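PDB 2Y8W: CRISPR-associated endoribonuclease Cse3 from Thermus thermophilus, which processes CRISPR precursor transcripts as an endoribonuclease and keeps hold of the mature crRNA after cleavage, in bacterial defence against mobile genetic elements. Local coordinates for residues E46-R51 / V65-E70; F101-N106 / G209-A214; K9-P14 / L58-V63; D155-V160 / L172-A177. All coordinates share one frame; numbering follows the deposited sequence.

Contact 1 (E46-R51 / V65-E70); sequences ERLLWR and VQTLTE. With nucleotides of chain B.
An extended first torsion (chi1 -175°) and a bend at chi2 (56°) carry the Glu46 carboxylate across to the turn at Leu68 and Thr69, where both oxygens are put to work. OE2 of Glu46 takes the N-H of Leu68 on its syn lone pair, an almost straight bond with N 2.7 Å away. OE1 of Glu46 accepts twice, from Thr69 N at 3.0 Å and from Thr69 OG1 at 2.7 Å. A glutamate suits this place because its two oxygens can satisfy several backbone donors, the N-H of Arg47 among them. From here the chains run on as an antiparallel hairpin, strands 49-52 and 62-67 of a ferredoxin-like domain, with Leu49 and Gln66 a hydrogen-bonded pair. Where Leu48 also touches Leu33 of helix 26-34, CD2 of Leu48 meets CG1 of Val65 at 3.8 Å, and CD1 of Leu48 lies 3.7 Å from Thr67 CG2. Gln66 extends alongside Leu49 on the other face; its NE2 bonds to Leu196 O and to a water that donates to Arg47 O. Arg47 grips Leu48 O side-on through NE and NH2, which steadies its guanidinium while NH1 bonds, at the group's edge, to OP1 of G16 and OP2 of DG17 of chain B.

Contact 2 (F101-N106 / G209-A214); sequences FRLRAN and GLLSVA. With nucleotides of chain B.
Arg102 and Ser212 form a hydrogen-bonded pair between strands 101-105 and 212-214, which run antiparallel at 173° with their axes 4.9 Å apart. Strand 98-110 is a central strand of the second ferredoxin-like sheet, with 212-214 along one side and 171-186 along the other. Next to this pair, Phe101 and Val213 face each other without hydrogen bonds, and CB of Phe101 touches Val213 CG1 at 4.0 Å. CD1 of Leu211 wedges between two side chains of the opposite strand, 3.9 Å from Phe101 CD2 and equally far from Leu103 CB. These apolar residues suit a face packed against helix 123-136. Leu103, with CG anti to its N (chi1 168°), reaches across so that its CD1 rests 3.4 Å from Leu210 O. On the face of Arg102 and Ser212 the residues are polar: Arg102 makes salt bridges with Glu181 and Glu53, and Ser212 OG bonds to Arg51. Toward Gly209 the ladder opens, and a water takes the place of a direct bond, accepting from Arg104 N and donating to Leu210 O. The two chains meet again where Gly209 N donates to Arg104 O at 2.7 Å. Gly209 suits a backbone with phi 95°, having no CB to press on the preceding carbonyl. Just past the regular part of the strand (101-105), Asn106 ND2 donates to O4 of U1 of chain B at 2.9 Å.

Contact 3 (K9-P14 / L58-V63); sequences KLVLNP and LEPPVV
Leu12 and Val63 make the buried side of this contact, CD1 of the leucine lying 3.8 Å from CG2 of the valine. Leu10 points to the same face, and helices 17-24 and 26-34 close over it, so branched aliphatic side chains fill the layer between sheet and helices. Two bonds lock the backbones here: Leu10 N to Val63 O and Val63 N to Leu10 O, each 2.8 Å. The strands involved, 5-12 and 62-67, are the two inner strands of the N-terminal ferredoxin-like sheet, and they are joined through helices and strand 49-52. On the N-terminal side of Val62 the pairing changes character, because Pro60 and Pro61 have no N-H to give. Pro61 still accepts, its O taking the N-H of Leu12 at 2.9 Å, while its ring carbon CD lies 3.6 Å from Leu12 O. The other face is nearer to solvent and less even. Val11, its CG1 anti to the backbone N (chi1 -177°), presses that methyl against CG of Pro60 at 3.5 Å, tighter than ordinary carbon contact. By contrast, CG2 of Val11 and CG2 of Val62 stand 4.5 Å apart. Lys9 suits the exposed rim: its methylene carbons cross Val62 CG1, with CG 3.8 Å from that methyl. At the far end the rings of Pro14 and Pro61 meet obliquely, CG of Pro14 lying 3.9 Å from CD of Pro61.

Contact 4 (D155-V160 / L172-A177); sequences DTFLEV and LLQVQA. With nucleotides of chain B.
This RNA-binding beta hairpin, strands 150-162 and 171-186, pairs Leu158 with Val175 in a regular antiparallel ladder and presents its second strand to the bases of chain B. Phe157 and Gln176 sit opposite each other as a non-hydrogen-bonded pair. With chi1 at -170° and a bend at chi2 (82°), the Gln176 amide turns back over the neighbouring strand. Its NE2 donates to Asp155 OD1 at 2.6 Å, a straight bond that meets the carboxylate from above its plane. The other carboxylate oxygen of Asp155 is engaged by Lys126. OE1 of Gln176 lies at the edge of the Phe157 ring, 3.1 Å from CD1. At the far end of that ring, CZ touches Gln174 CB at 3.5 Å, and CE1 comes to 3.8 Å from C5 of U1 of chain B, so the edge of this flat apolar ring, not its face, meets the uracil. On the opposite face, Leu158 CD1 packs on Ala177 CB, Val160 pairs with Leu173, and Val160 also touches Tyr27, inferred to stabilise the transition state. Leu173 CD1 reaches DG17 of chain B, 3.4 Å from its N2. Two base contacts use the peptide backbone: Gln176 N donates to O4 of U1 at 3.1 Å, and Gln174 O accepts from N4 of C2 at 3.2 Å, both nucleotides of chain B. The first may favour uracil at U1; the second meets the amino group of a cytosine already paired with DG17, consistent with the strand supporting the end of a paired stem.

In the fold
From the N terminus, strand 5-12 waits until residues 58-63 return beside it: contact 3 closes a loop that contains three helices and strand 49-52. Contact 1 opens within that loop and closes beyond it, so the two cross, sharing strand 62-67 and ordering three neighbouring strands of the first sheet. Contact 2 opens later, at strand 98-110, and closes only near the C terminus, bringing the last strand into the second sheet. Within this long span lies contact 4, part of a long hairpin, which meets contact 2 where Asn106 touches Val175 and Gln176. Arg51 joins the two sheets, reaching from contact 1 to Ser212 of contact 2. Contacts 1, 2 and 4 each reach chain B.

Contact 1 (E46-R51 / V65-E70)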
# COMPACT_ATOMS: atom_id res chain seq x y z
N GLU A 46 11.42 2.58 -10.60
CA GLU A 46 10.39 1.76 -9.97
C GLU A 46 9.96 2.30 -8.62
O GLU A 46 10.74 2.93 -7.89
CB GLU A 46 10.89 0.31 -9.83
CG GLU A 46 9.87 -0.69 -9.28
CD GLU A 46 8.59 -0.73 -10.10
OE1 GLU A 46 8.54 -1.45 -11.13
OE2 GLU A 46 7.63 -0.04 -9.70
N ARG A 47 8.68 2.09 -8.32
CA ARG A 47 8.13 2.32 -7.00
C ARG A 47 7.15 1.18 -6.74
O ARG A 47 5.99 1.24 -7.16
CB ARG A 47 7.40 3.65 -6.94
CG ARG A 47 6.42 3.81 -5.77
CD ARG A 47 7.11 4.00 -4.42
NE ARG A 47 7.50 2.74 -3.78
CZ ARG A 47 8.25 2.68 -2.68
NH1 ARG A 47 8.70 3.80 -2.13
NH2 ARG A 47 8.55 1.50 -2.14
N LEU A 48 7.63 0.11 -6.11
CA LEU A 48 6.77 -1.03 -5.83
C LEU A 48 5.89 -0.67 -4.66
O LEU A 48 6.35 -0.07 -3.68
CB LEU A 48 7.57 -2.29 -5.51
CG LEU A 48 6.75 -3.60 -5.50
CD1 LEU A 48 7.60 -4.78 -5.96
CD2 LEU A 48 6.20 -3.87 -4.12
N LEU A 49 4.61 -1.01 -4.76
CA LEU A 49 3.69 -0.83 -3.66
C LEU A 49 2.91 -2.11 -3.53
O LEU A 49 2.70 -2.79 -4.52
CB LEU A 49 2.71 0.31 -3.98
CG LEU A 49 3.32 1.70 -4.20
CD1 LEU A 49 2.23 2.65 -4.68
CD2 LEU A 49 3.95 2.18 -2.90
N TRP A 50 2.46 -2.44 -2.33
CA TRP A 50 1.66 -3.65 -2.17
C TRP A 50 0.70 -3.49 -1.00
O TRP A 50 0.89 -2.63 -0.13
CB TRP A 50 2.55 -4.89 -1.99
CG TRP A 50 3.53 -4.79 -0.87
CD1 TRP A 50 4.76 -4.17 -0.90
CD2 TRP A 50 3.40 -5.34 0.43
NE1 TRP A 50 5.38 -4.30 0.31
CE2 TRP A 50 4.56 -5.01 1.15
CE3 TRP A 50 2.39 -6.07 1.06
CZ2 TRP A 50 4.75 -5.40 2.47
CZ3 TRP A 50 2.57 -6.45 2.37
CH2 TRP A 50 3.75 -6.12 3.06
N ARG A 51 -0.32 -4.33 -0.99
CA ARG A 51 -1.19 -4.41 0.18
C ARG A 51 -1.56 -5.86 0.44
O ARG A 51 -1.94 -6.59 -0.49
CB ARG A 51 -2.46 -3.57 -0.02
CG ARG A 51 -3.46 -3.68 1.16
CD ARG A 51 -4.72 -2.83 0.93
NE ARG A 51 -5.45 -3.25 -0.27
CZ ARG A 51 -5.49 -2.56 -1.40
NH1 ARG A 51 -4.86 -1.39 -1.48
NH2 ARG A 51 -6.15 -3.04 -2.45
N VAL A 65 -0.01 -6.41 -5.69
CA VAL A 65 1.26 -5.74 -5.90
C VAL A 65 1.14 -4.83 -7.11
O VAL A 65 0.76 -5.27 -8.18
CB VAL A 65 2.42 -6.72 -6.14
CG1 VAL A 65 3.75 -5.97 -6.15
CG2 VAL A 65 2.44 -7.81 -5.07
N GLN A 66 1.46 -3.56 -6.91
CA GLN A 66 1.50 -2.61 -8.01
C GLN A 66 2.94 -2.24 -8.32
O GLN A 66 3.71 -1.93 -7.41
CB GLN A 66 0.76 -1.33 -7.66
CG GLN A 66 0.69 -0.35 -8.81
CD GLN A 66 -0.15 0.86 -8.48
OE1 GLN A 66 -1.38 0.83 -8.62
NE2 GLN A 66 0.49 1.93 -8.04
N THR A 67 3.29 -2.26 -9.60
CA THR A 67 4.62 -1.85 -10.03
C THR A 67 4.52 -0.91 -11.24
O THR A 67 3.55 -0.95 -11.99
CB THR A 67 5.51 -3.07 -10.36
OG1 THR A 67 4.84 -3.90 -11.33
CG2 THR A 67 5.75 -3.90 -9.10
N LEU A 68 5.52 -0.05 -11.40
CA LEU A 68 5.55 0.88 -12.52
C LEU A 68 6.07 0.16 -13.74
O LEU A 68 5.75 0.53 -14.87
CB LEU A 68 6.43 2.08 -12.20
CG LEU A 68 5.97 2.87 -10.97
CD1 LEU A 68 6.76 4.16 -10.83
CD2 LEU A 68 4.47 3.15 -11.04
N THR A 69 6.88 -0.86 -13.51
CA THR A 69 7.44 -1.63 -14.62
C THR A 69 6.92 -3.05 -14.56
O THR A 69 6.36 -3.48 -13.55
CB THR A 69 8.97 -1.62 -14.60
OG1 THR A 69 9.46 -2.40 -13.51
CG2 THR A 69 9.49 -0.19 -14.49
N GLU A 70 7.11 -3.79 -15.65
CA GLU A 70 6.61 -5.15 -15.74
C GLU A 70 7.39 -6.09 -14.84
O GLU A 70 8.60 -6.24 -15.01
CB GLU A 70 6.68 -5.64 -17.19
CG GLU A 70 6.08 -7.02 -17.35
CD GLU A 70 5.98 -7.45 -18.79
OE1 GLU A 70 6.57 -6.78 -19.67
OE2 GLU A 70 5.31 -8.47 -19.05
P DG B 17 11.87 2.61 -0.53
OP1 DG B 17 12.16 1.72 -1.67
OP2 DG B 17 10.46 2.89 -0.17
O5' DG B 17 12.55 2.08 0.81
C5' DG B 17 13.91 1.73 0.87
C4' DG B 17 14.32 1.44 2.29
O4' DG B 17 13.95 2.56 3.16
C3' DG B 17 13.71 0.25 3.02
O3' DG B 17 14.20 -1.04 2.76
C2' DG B 17 13.98 0.59 4.47
C1' DG B 17 13.83 2.09 4.49
N9 DG B 17 12.65 2.53 5.25
C8 DG B 17 11.39 2.91 4.86
N7 DG B 17 10.64 3.22 5.91
C5 DG B 17 11.47 3.01 7.02
C6 DG B 17 11.25 3.15 8.42
O6 DG B 17 10.23 3.52 8.98
N1 DG B 17 12.38 2.83 9.18
C2 DG B 17 13.58 2.41 8.67
N2 DG B 17 14.56 2.14 9.56
N3 DG B 17 13.79 2.26 7.37
C4 DG B 17 12.71 2.58 6.62
P G B 16 8.69 7.31 -1.06
OP1 G B 16 8.37 6.60 -2.33
OP2 G B 16 7.71 7.27 0.05
O5' G B 16 10.10 6.86 -0.53
C5' G B 16 11.23 6.83 -1.38
C4' G B 16 12.47 6.46 -0.62
O4' G B 16 12.68 7.39 0.47
C3' G B 16 12.45 5.11 0.08
O3' G B 16 12.61 4.02 -0.80
C2' G B 16 13.60 5.28 1.06
O2' G B 16 14.84 5.22 0.38
C1' G B 16 13.37 6.72 1.51
N9 G B 16 12.56 6.78 2.74
C8 G B 16 11.23 7.13 2.89
N7 G B 16 10.83 7.05 4.13
C5 G B 16 11.97 6.63 4.83
C6 G B 16 12.17 6.35 6.21
O6 G B 16 11.36 6.43 7.14
N1 G B 16 13.48 5.94 6.46
C2 G B 16 14.47 5.80 5.51
N2 G B 16 15.68 5.38 5.93
N3 G B 16 14.30 6.06 4.23
C4 G B 16 13.03 6.45 3.97
O HOH W 1 3.44 1.94 -7.95

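Contact 2 (F101-N106 / G209-A214)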
# COMPACT_ATOMS: atom_id res chain seq x y z
N PHE A 101 -12.59 3.13 -2.68
CA PHE A 101 -11.17 2.99 -2.48
C PHE A 101 -10.86 2.12 -1.26
O PHE A 101 -11.70 1.94 -0.36
CB PHE A 101 -10.48 4.36 -2.34
CG PHE A 101 -10.69 5.01 -0.99
CD1 PHE A 101 -11.77 5.86 -0.77
CD2 PHE A 101 -9.79 4.82 0.04
CE1 PHE A 101 -11.96 6.47 0.46
CE2 PHE A 101 -9.97 5.42 1.27
CZ PHE A 101 -11.06 6.25 1.49
N ARG A 102 -9.64 1.59 -1.26
CA ARG A 102 -9.07 0.91 -0.11
C ARG A 102 -7.63 1.39 0.01
O ARG A 102 -6.93 1.50 -0.98
CB ARG A 102 -9.11 -0.62 -0.31
CG ARG A 102 -8.47 -1.40 0.83
CD ARG A 102 -8.63 -2.90 0.65
NE ARG A 102 -10.04 -3.29 0.72
CZ ARG A 102 -10.53 -4.41 0.21
NH1 ARG A 102 -9.73 -5.26 -0.42
NH2 ARG A 102 -11.83 -4.68 0.31
N LEU A 103 -7.21 1.70 1.23
CA LEU A 103 -5.85 2.19 1.46
C LEU A 103 -5.43 1.80 2.85
O LEU A 103 -6.06 2.20 3.82
CB LEU A 103 -5.80 3.73 1.34
CG LEU A 103 -4.51 4.40 1.84
CD1 LEU A 103 -3.29 3.94 1.04
CD2 LEU A 103 -4.63 5.91 1.79
N ARG A 104 -4.36 1.02 2.96
CA ARG A 104 -3.75 0.80 4.26
C ARG A 104 -2.58 1.77 4.32
O ARG A 104 -1.70 1.72 3.47
CB ARG A 104 -3.26 -0.64 4.41
CG ARG A 104 -3.05 -1.07 5.87
CD ARG A 104 -2.29 -2.41 6.02
NE ARG A 104 -2.99 -3.56 5.45
CZ ARG A 104 -4.01 -4.19 6.04
NH1 ARG A 104 -4.47 -3.77 7.20
NH2 ARG A 104 -4.56 -5.25 5.45
N ALA A 105 -2.60 2.67 5.31
CA ALA A 105 -1.63 3.75 5.35
C ALA A 105 -1.10 4.00 6.76
O ALA A 105 -1.57 3.42 7.72
CB ALA A 105 -2.23 5.03 4.78
N ASN A 106 -0.11 4.90 6.84
CA ASN A 106 0.48 5.31 8.11
C ASN A 106 0.15 6.77 8.42
O ASN A 106 0.91 7.68 8.04
CB ASN A 106 1.99 5.11 8.05
CG ASN A 106 2.72 5.65 9.27
OD1 ASN A 106 3.76 6.27 9.13
ND2 ASN A 106 2.17 5.41 10.47
N GLY A 209 0.40 2.52 1.91
CA GLY A 209 0.43 3.59 0.93
C GLY A 209 -0.19 3.29 -0.43
O GLY A 209 -0.36 4.21 -1.24
N LEU A 210 -0.54 2.04 -0.70
CA LEU A 210 -1.13 1.71 -1.99
C LEU A 210 -2.59 2.13 -2.01
O LEU A 210 -3.44 1.51 -1.37
CB LEU A 210 -0.99 0.23 -2.34
CG LEU A 210 -1.65 -0.22 -3.65
CD1 LEU A 210 -1.11 0.54 -4.87
CD2 LEU A 210 -1.43 -1.72 -3.85
N LEU A 211 -2.88 3.20 -2.73
CA LEU A 211 -4.26 3.64 -2.90
C LEU A 211 -4.87 2.86 -4.06
O LEU A 211 -4.40 2.98 -5.19
CB LEU A 211 -4.31 5.14 -3.18
CG LEU A 211 -5.73 5.68 -3.38
CD1 LEU A 211 -6.61 5.37 -2.16
CD2 LEU A 211 -5.73 7.17 -3.72
N SER A 212 -5.88 2.03 -3.77
CA SER A 212 -6.56 1.25 -4.81
C SER A 212 -7.95 1.82 -5.04
O SER A 212 -8.70 2.03 -4.09
CB SER A 212 -6.68 -0.23 -4.42
OG SER A 212 -5.42 -0.83 -4.24
N VAL A 213 -8.30 2.08 -6.29
CA VAL A 213 -9.60 2.68 -6.58
C VAL A 213 -10.34 1.89 -7.65
O VAL A 213 -9.72 1.27 -8.53
CB VAL A 213 -9.49 4.15 -7.02
CG1 VAL A 213 -8.84 5.00 -5.92
CG2 VAL A 213 -8.70 4.28 -8.33
N ALA A 214 -11.66 1.91 -7.57
CA ALA A 214 -12.46 1.23 -8.57
C ALA A 214 -13.88 1.76 -8.53
O ALA A 214 -14.38 2.14 -7.48
CB ALA A 214 -12.46 -0.28 -8.31
O5' U B 1 6.91 4.73 18.82
C5' U B 1 8.01 3.84 18.76
C4' U B 1 9.05 4.32 17.77
O4' U B 1 8.52 4.16 16.42
C3' U B 1 9.43 5.78 17.91
O3' U B 1 10.79 5.96 17.56
C2' U B 1 8.55 6.48 16.87
O2' U B 1 9.11 7.67 16.38
C1' U B 1 8.45 5.42 15.78
N1 U B 1 7.19 5.45 15.03
C2 U B 1 7.27 5.58 13.66
O2 U B 1 8.34 5.73 13.07
N3 U B 1 6.05 5.58 13.03
C4 U B 1 4.81 5.40 13.62
O4 U B 1 3.79 5.39 12.92
C5 U B 1 4.82 5.24 15.04
C6 U B 1 5.99 5.26 15.68
O HOH W 2 -3.19 -0.02 0.63

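Contact 3 (K9-P14 / L58-V63)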
# COMPACT_ATOMS: atom_id res chain seq x y z
N LYS A 9 -1.81 -9.97 -8.74
CA LYS A 9 -2.42 -10.58 -7.57
C LYS A 9 -1.68 -11.85 -7.20
O LYS A 9 -1.57 -12.76 -8.02
CB LYS A 9 -3.89 -10.92 -7.81
CG LYS A 9 -4.55 -11.59 -6.62
CD LYS A 9 -6.08 -11.60 -6.73
CE LYS A 9 -6.64 -10.19 -6.72
NZ LYS A 9 -8.13 -10.18 -6.70
N LEU A 10 -1.19 -11.91 -5.97
CA LEU A 10 -0.53 -13.10 -5.46
C LEU A 10 -1.45 -13.73 -4.44
O LEU A 10 -1.98 -13.04 -3.58
CB LEU A 10 0.79 -12.74 -4.79
CG LEU A 10 1.83 -12.04 -5.66
CD1 LEU A 10 3.09 -11.74 -4.88
CD2 LEU A 10 2.14 -12.90 -6.87
N VAL A 11 -1.65 -15.04 -4.54
CA VAL A 11 -2.38 -15.76 -3.51
C VAL A 11 -1.40 -16.63 -2.73
O VAL A 11 -0.96 -17.66 -3.22
CB VAL A 11 -3.52 -16.61 -4.09
CG1 VAL A 11 -4.29 -17.29 -2.97
CG2 VAL A 11 -4.44 -15.75 -4.94
N LEU A 12 -1.06 -16.20 -1.52
CA LEU A 12 0.02 -16.83 -0.78
C LEU A 12 -0.39 -18.15 -0.16
O LEU A 12 -1.56 -18.39 0.14
CB LEU A 12 0.64 -15.88 0.26
CG LEU A 12 1.85 -15.10 -0.27
CD1 LEU A 12 1.44 -14.15 -1.38
CD2 LEU A 12 2.53 -14.34 0.86
N ASN A 13 0.60 -19.02 0.02
CA ASN A 13 0.40 -20.36 0.52
C ASN A 13 0.84 -20.46 1.99
O ASN A 13 2.03 -20.46 2.29
CB ASN A 13 1.18 -21.34 -0.35
CG ASN A 13 1.07 -22.77 0.12
OD1 ASN A 13 0.24 -23.09 0.98
ND2 ASN A 13 1.91 -23.64 -0.43
N PRO A 14 -0.13 -20.53 2.90
CA PRO A 14 0.12 -20.65 4.34
C PRO A 14 1.03 -21.83 4.69
O PRO A 14 1.69 -21.81 5.73
CB PRO A 14 -1.28 -20.90 4.92
CG PRO A 14 -2.22 -20.32 3.91
CD PRO A 14 -1.57 -20.53 2.58
N LEU A 58 -12.32 -17.61 5.29
CA LEU A 58 -11.22 -18.53 5.55
C LEU A 58 -10.33 -18.72 4.32
O LEU A 58 -9.51 -19.64 4.27
CB LEU A 58 -11.77 -19.87 6.05
CG LEU A 58 -12.95 -20.41 5.25
CD1 LEU A 58 -12.49 -20.88 3.88
CD2 LEU A 58 -13.66 -21.52 6.01
N GLU A 59 -10.50 -17.84 3.33
CA GLU A 59 -9.73 -17.90 2.09
C GLU A 59 -8.24 -17.65 2.34
O GLU A 59 -7.86 -17.12 3.38
CB GLU A 59 -10.28 -16.90 1.07
CG GLU A 59 -10.07 -15.44 1.44
CD GLU A 59 -11.32 -14.81 2.03
OE1 GLU A 59 -12.24 -15.56 2.40
OE2 GLU A 59 -11.37 -13.56 2.13
N PRO A 60 -7.39 -18.03 1.37
CA PRO A 60 -5.95 -17.82 1.52
C PRO A 60 -5.60 -16.34 1.40
O PRO A 60 -6.35 -15.59 0.77
CB PRO A 60 -5.36 -18.62 0.35
CG PRO A 60 -6.45 -18.67 -0.65
CD PRO A 60 -7.72 -18.77 0.14
N PRO A 61 -4.49 -15.93 2.03
CA PRO A 61 -4.07 -14.52 2.04
C PRO A 61 -3.82 -14.05 0.62
O PRO A 61 -3.23 -14.79 -0.18
CB PRO A 61 -2.77 -14.54 2.84
CG PRO A 61 -2.29 -15.95 2.76
CD PRO A 61 -3.51 -16.81 2.69
N VAL A 62 -4.28 -12.84 0.31
CA VAL A 62 -4.12 -12.27 -1.01
C VAL A 62 -3.26 -11.02 -0.90
O VAL A 62 -3.53 -10.15 -0.07
CB VAL A 62 -5.48 -11.88 -1.63
CG1 VAL A 62 -5.28 -11.13 -2.94
CG2 VAL A 62 -6.35 -13.12 -1.84
N VAL A 63 -2.22 -10.94 -1.72
CA VAL A 63 -1.38 -9.75 -1.75
C VAL A 63 -1.47 -9.09 -3.12
O VAL A 63 -1.20 -9.73 -4.15
CB VAL A 63 0.10 -10.09 -1.50
CG1 VAL A 63 0.95 -8.85 -1.61
CG2 VAL A 63 0.29 -10.76 -0.12

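Contact 4 (D155-V160 / L172-A177)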
# COMPACT_ATOMS: atom_id res chain seq x y z
N ASP A 155 -6.64 -1.01 12.64
CA ASP A 155 -5.73 0.02 13.14
C ASP A 155 -4.76 -0.69 14.07
O ASP A 155 -5.11 -1.01 15.21
CB ASP A 155 -6.53 1.09 13.89
CG ASP A 155 -5.68 2.26 14.36
OD1 ASP A 155 -4.45 2.25 14.14
OD2 ASP A 155 -6.24 3.19 14.97
N THR A 156 -3.56 -0.98 13.58
CA THR A 156 -2.63 -1.80 14.35
C THR A 156 -1.22 -1.24 14.36
O THR A 156 -0.77 -0.66 13.37
CB THR A 156 -2.58 -3.25 13.83
OG1 THR A 156 -1.77 -3.30 12.65
CG2 THR A 156 -3.98 -3.75 13.50
N PHE A 157 -0.54 -1.42 15.49
CA PHE A 157 0.83 -0.94 15.63
C PHE A 157 1.76 -2.08 15.26
O PHE A 157 1.76 -3.13 15.91
CB PHE A 157 1.09 -0.43 17.06
CG PHE A 157 2.45 0.19 17.24
CD1 PHE A 157 2.70 1.48 16.82
CD2 PHE A 157 3.47 -0.53 17.84
CE1 PHE A 157 3.95 2.05 16.98
CE2 PHE A 157 4.72 0.03 18.02
CZ PHE A 157 4.96 1.32 17.58
N LEU A 158 2.53 -1.89 14.19
CA LEU A 158 3.44 -2.92 13.70
C LEU A 158 4.82 -2.75 14.31
O LEU A 158 5.34 -1.64 14.37
CB LEU A 158 3.56 -2.86 12.18
CG LEU A 158 2.30 -3.10 11.36
CD1 LEU A 158 2.57 -2.85 9.89
CD2 LEU A 158 1.76 -4.51 11.58
N GLU A 159 5.39 -3.84 14.79
CA GLU A 159 6.74 -3.83 15.33
C GLU A 159 7.46 -4.96 14.64
O GLU A 159 7.23 -6.13 14.94
CB GLU A 159 6.72 -4.05 16.84
CG GLU A 159 5.96 -2.98 17.60
CD GLU A 159 5.99 -3.20 19.10
OE1 GLU A 159 7.07 -3.04 19.71
OE2 GLU A 159 4.93 -3.55 19.67
N VAL A 160 8.32 -4.60 13.70
CA VAL A 160 8.83 -5.52 12.70
C VAL A 160 10.35 -5.55 12.72
O VAL A 160 11.00 -4.52 12.57
CB VAL A 160 8.39 -5.07 11.31
CG1 VAL A 160 9.11 -5.85 10.24
CG2 VAL A 160 6.88 -5.20 11.16
N LEU A 172 14.50 -2.30 14.76
CA LEU A 172 13.08 -2.56 14.89
C LEU A 172 12.28 -1.46 14.21
O LEU A 172 12.34 -0.30 14.62
CB LEU A 172 12.69 -2.66 16.37
CG LEU A 172 11.39 -3.40 16.68
CD1 LEU A 172 11.43 -4.84 16.18
CD2 LEU A 172 11.12 -3.36 18.17
N LEU A 173 11.55 -1.80 13.15
CA LEU A 173 10.70 -0.84 12.48
C LEU A 173 9.36 -0.84 13.20
O LEU A 173 8.77 -1.89 13.40
CB LEU A 173 10.50 -1.21 11.01
CG LEU A 173 11.38 -0.49 9.99
CD1 LEU A 173 12.84 -0.68 10.34
CD2 LEU A 173 11.09 -0.98 8.58
N GLN A 174 8.91 0.34 13.59
CA GLN A 174 7.66 0.48 14.32
C GLN A 174 6.80 1.50 13.60
O GLN A 174 7.21 2.64 13.44
CB GLN A 174 7.96 0.93 15.74
CG GLN A 174 8.88 -0.04 16.46
CD GLN A 174 9.74 0.64 17.50
OE1 GLN A 174 9.26 1.05 18.55
NE2 GLN A 174 11.03 0.78 17.20
N VAL A 175 5.62 1.06 13.15
CA VAL A 175 4.77 1.89 12.31
C VAL A 175 3.30 1.55 12.56
O VAL A 175 2.95 0.38 12.70
CB VAL A 175 5.09 1.70 10.81
CG1 VAL A 175 4.11 2.49 9.95
CG2 VAL A 175 6.51 2.13 10.52
N GLN A 176 2.47 2.57 12.61
CA GLN A 176 1.04 2.36 12.80
C GLN A 176 0.41 2.13 11.43
O GLN A 176 0.60 2.93 10.52
CB GLN A 176 0.40 3.58 13.46
CG GLN A 176 -1.03 3.35 13.91
CD GLN A 176 -1.10 2.67 15.25
OE1 GLN A 176 -0.11 2.62 15.99
NE2 GLN A 176 -2.27 2.13 15.58
N ALA A 177 -0.33 1.04 11.30
CA ALA A 177 -0.96 0.69 10.03
C ALA A 177 -2.48 0.77 10.14
O ALA A 177 -3.09 0.06 10.93
CB ALA A 177 -0.51 -0.72 9.58
O5' U B 1 6.91 4.73 18.82
C5' U B 1 8.01 3.84 18.76
C4' U B 1 9.05 4.32 17.77
O4' U B 1 8.52 4.16 16.42
C3' U B 1 9.43 5.78 17.91
O3' U B 1 10.79 5.96 17.56
C2' U B 1 8.55 6.48 16.87
O2' U B 1 9.11 7.67 16.38
C1' U B 1 8.45 5.42 15.78
N1 U B 1 7.19 5.45 15.03
C2 U B 1 7.27 5.58 13.66
O2 U B 1 8.34 5.73 13.07
N3 U B 1 6.05 5.58 13.03
C4 U B 1 4.81 5.40 13.62
O4 U B 1 3.79 5.39 12.92
C5 U B 1 4.82 5.24 15.04
C6 U B 1 5.99 5.26 15.68
P C B 2 11.95 5.47 18.56
OP1 C B 2 11.30 4.89 19.76
OP2 C B 2 12.87 6.62 18.73
O5' C B 2 12.64 4.33 17.72
C5' C B 2 13.76 3.63 18.23
C4' C B 2 14.61 3.13 17.10
O4' C B 2 13.89 2.12 16.36
C3' C B 2 14.96 4.17 16.05
O3' C B 2 16.00 5.03 16.45
C2' C B 2 15.31 3.29 14.86
O2' C B 2 16.57 2.68 15.05
C1' C B 2 14.24 2.21 14.98
N1 C B 2 13.02 2.56 14.21
C2 C B 2 13.14 2.52 12.81
O2 C B 2 14.24 2.19 12.34
N3 C B 2 12.07 2.80 12.03
C4 C B 2 10.91 3.14 12.61
N4 C B 2 9.87 3.42 11.82
C5 C B 2 10.75 3.20 14.03
C6 C B 2 11.83 2.90 14.78
P DG B 17 11.87 2.61 -0.53
OP1 DG B 17 12.16 1.72 -1.67
OP2 DG B 17 10.46 2.89 -0.17
O5' DG B 17 12.55 2.08 0.81
C5' DG B 17 13.91 1.73 0.87
C4' DG B 17 14.32 1.44 2.29
O4' DG B 17 13.95 2.56 3.16
C3' DG B 17 13.71 0.25 3.02
O3' DG B 17 14.20 -1.04 2.76
C2' DG B 17 13.98 0.59 4.47
C1' DG B 17 13.83 2.09 4.49
N9 DG B 17 12.65 2.53 5.25
C8 DG B 17 11.39 2.91 4.86
N7 DG B 17 10.64 3.22 5.91
C5 DG B 17 11.47 3.01 7.02
C6 DG B 17 11.25 3.15 8.42
O6 DG B 17 10.23 3.52 8.98
N1 DG B 17 12.38 2.83 9.18
C2 DG B 17 13.58 2.41 8.67
N2 DG B 17 14.56 2.14 9.56
N3 DG B 17 13.79 2.26 7.37
C4 DG B 17 12.71 2.58 6.62